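Local coordinates for protein putative mRNA interferase YoeB (Agrobacterium tumefaciens, PDB 6N90) that is a toxin of a bacterial toxin-antitoxin system and probably acts as an endoribonuclease that cleaves mRNA, at residues I27-L30 with I31-A34. Sequence-based numbering, arbitrary orientation.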
ATOM      1  N   ILE A  27      -0.789  11.917  -3.412  1.00 16.25           N
ATOM      2  CA  ILE A  27      -1.205  10.554  -3.717  1.00 16.48           C
ATOM      3  C   ILE A  27      -2.047   9.968  -2.552  1.00 17.78           C
ATOM      4  O   ILE A  27      -3.069   9.342  -2.755  1.00 15.96           O
ATOM      5  CB  ILE A  27       0.034   9.678  -4.018  1.00 16.04           C
ATOM      6  CG1 ILE A  27       0.683  10.066  -5.355  1.00 15.85           C
ATOM      7  CG2 ILE A  27      -0.293   8.194  -3.987  1.00 15.91           C
ATOM      8  CD1 ILE A  27       2.186   9.524  -5.506  1.00 15.33           C
ATOM      9  N   ASN A  28      -1.632  10.196  -1.310  1.00 16.09           N
ATOM     10  CA  ASN A  28      -2.436   9.727  -0.192  1.00 16.79           C
ATOM     11  C   ASN A  28      -3.835  10.324  -0.187  1.00 17.50           C
ATOM     12  O   ASN A  28      -4.787   9.649   0.204  1.00 17.50           O
ATOM     13  CB  ASN A  28      -1.717  10.041   1.132  1.00 17.26           C
ATOM     14  CG  ASN A  28      -0.504   9.158   1.341  1.00 20.12           C
ATOM     15  OD1 ASN A  28      -0.195   8.309   0.511  1.00 18.64           O
ATOM     16  ND2 ASN A  28       0.219   9.381   2.435  1.00 22.16           N
ATOM     17  N   ASP A  29      -3.958  11.583  -0.617  1.00 17.98           N
ATOM     18  CA  ASP A  29      -5.254  12.271  -0.700  1.00 18.33           C
ATOM     19  C   ASP A  29      -6.089  11.647  -1.817  1.00 18.91           C
ATOM     20  O   ASP A  29      -7.299  11.473  -1.696  1.00 17.28           O
ATOM     21  CB  ASP A  29      -5.037  13.786  -0.940  1.00 20.30           C
ATOM     22  CG  ASP A  29      -6.088  14.668  -0.246  1.00 20.71           C
ATOM     23  OD1 ASP A  29      -7.006  14.124   0.403  1.00 23.17           O
ATOM     24  OD2 ASP A  29      -6.020  15.914  -0.371  1.00 23.53           O
ATOM     25  N   LEU A  30      -5.433  11.301  -2.918  1.00 18.28           N
ATOM     26  CA  LEU A  30      -6.143  10.700  -4.033  1.00 18.42           C
ATOM     27  C   LEU A  30      -6.667   9.325  -3.611  1.00 17.31           C
ATOM     28  O   LEU A  30      -7.801   8.941  -3.918  1.00 16.14           O
ATOM     29  CB  LEU A  30      -5.208  10.612  -5.252  1.00 17.22           C
ATOM     30  CG  LEU A  30      -4.903  11.943  -5.963  1.00 19.45           C
ATOM     31  CD1 LEU A  30      -3.839  11.771  -7.055  1.00 19.38           C
ATOM     32  CD2 LEU A  30      -6.152  12.585  -6.537  1.00 20.44           C
ATOM     33  N   ILE A  31      -5.834   8.588  -2.880  1.00 15.68           N
ATOM     34  CA  ILE A  31      -6.227   7.276  -2.357  1.00 15.38           C
ATOM     35  C   ILE A  31      -7.452   7.381  -1.432  1.00 15.95           C
ATOM     36  O   ILE A  31      -8.486   6.685  -1.644  1.00 17.44           O
ATOM     37  CB  ILE A  31      -5.044   6.613  -1.611  1.00 15.77           C
ATOM     38  CG1 ILE A  31      -3.944   6.237  -2.600  1.00 16.82           C
ATOM     39  CG2 ILE A  31      -5.501   5.371  -0.796  1.00 15.02           C
ATOM     40  CD1 ILE A  31      -2.695   5.701  -1.981  1.00 16.91           C
ATOM     41  N   ARG A  32      -7.337   8.247  -0.424  1.00 17.29           N
ATOM     42  CA  ARG A  32      -8.417   8.503   0.526  1.00 19.00           C
ATOM     43  C   ARG A  32      -9.713   8.819  -0.237  1.00 20.33           C
ATOM     44  O   ARG A  32     -10.774   8.266   0.057  1.00 21.03           O
ATOM     45  CB  ARG A  32      -8.038   9.661   1.464  1.00 20.03           C
ATOM     46  CG  ARG A  32      -8.872   9.784   2.746  1.00 20.86           C
ATOM     47  CD  ARG A  32      -8.257  10.896   3.656  1.00 20.99           C
ATOM     48  NE  ARG A  32      -6.806  10.709   3.793  1.00 22.14           N
ATOM     49  CZ  ARG A  32      -5.873  11.615   3.487  1.00 20.24           C
ATOM     50  NH1 ARG A  32      -6.213  12.821   3.044  1.00 18.44           N
ATOM     51  NH2 ARG A  32      -4.582  11.340   3.658  1.00 19.74           N
ATOM     52  N   ASN A  33      -9.606   9.671  -1.257  1.00 20.60           N
ATOM     53  CA  ASN A  33     -10.791  10.134  -1.980  1.00 22.32           C
ATOM     54  C   ASN A  33     -11.384   9.030  -2.856  1.00 22.89           C
ATOM     55  O   ASN A  33     -12.607   8.837  -2.884  1.00 22.39           O
ATOM     56  CB  ASN A  33     -10.453  11.364  -2.831  1.00 24.78           C
ATOM     57  CG  ASN A  33     -10.600  12.683  -2.066  1.00 30.84           C
ATOM     58  OD1 ASN A  33     -11.612  13.374  -2.199  1.00 34.05           O
ATOM     59  ND2 ASN A  33      -9.585  13.043  -1.274  1.00 29.71           N
ATOM     60  N   ALA A  34     -10.518   8.286  -3.543  1.00 21.71           N
ATOM     61  CA  ALA A  34     -10.975   7.232  -4.453  1.00 22.75           C
ATOM     62  C   ALA A  34     -11.588   6.053  -3.696  1.00 22.10           C
ATOM     63  O   ALA A  34     -12.444   5.339  -4.227  1.00 23.60           O
ATOM     64  CB  ALA A  34      -9.823   6.759  -5.336  1.00 22.10           C
TER
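R32 carries CG away from its own N (chi1 -163°) and bends at chi3, which brings its guanidinium back over the preceding turn to D29, whose chi1 of -145° turns the carboxylate toward it. R32 NH1 lies 3.0 Å from D29 OD1 in a salt bridge across a three-residue spacing, the carboxylate and guanidinium planes inclined by 40°. The same fold places N28 O over one face of the guanidinium, offset toward its rim, while NH2 forms a second salt bridge with E14 of the second subunit. D29 also serves N33 through its main chain: D29 O accepts hydrogen bonds from the backbone N-H of N33 and, from the opposite face of its carbonyl plane, from N33 ND2 (2.8 Å), so two bonds grip one oxygen and hold the amide against the helix. On the inner side, I27 CG2 touches I31 CD1 at 4.0 Å, and I31 CG1 lies 3.2 Å from the carbonyl oxygen I27 O. The side chains of L30, I31 and A34 reach F66 and Y68 of strand 64-73, whereas N28 and I31 meet W10 of the second subunit. These are i to i+3 and i+4 contacts of an alpha-helix, here helix 21-36, between the beta-sheet of the YoeB-like toxin fold and the second subunit.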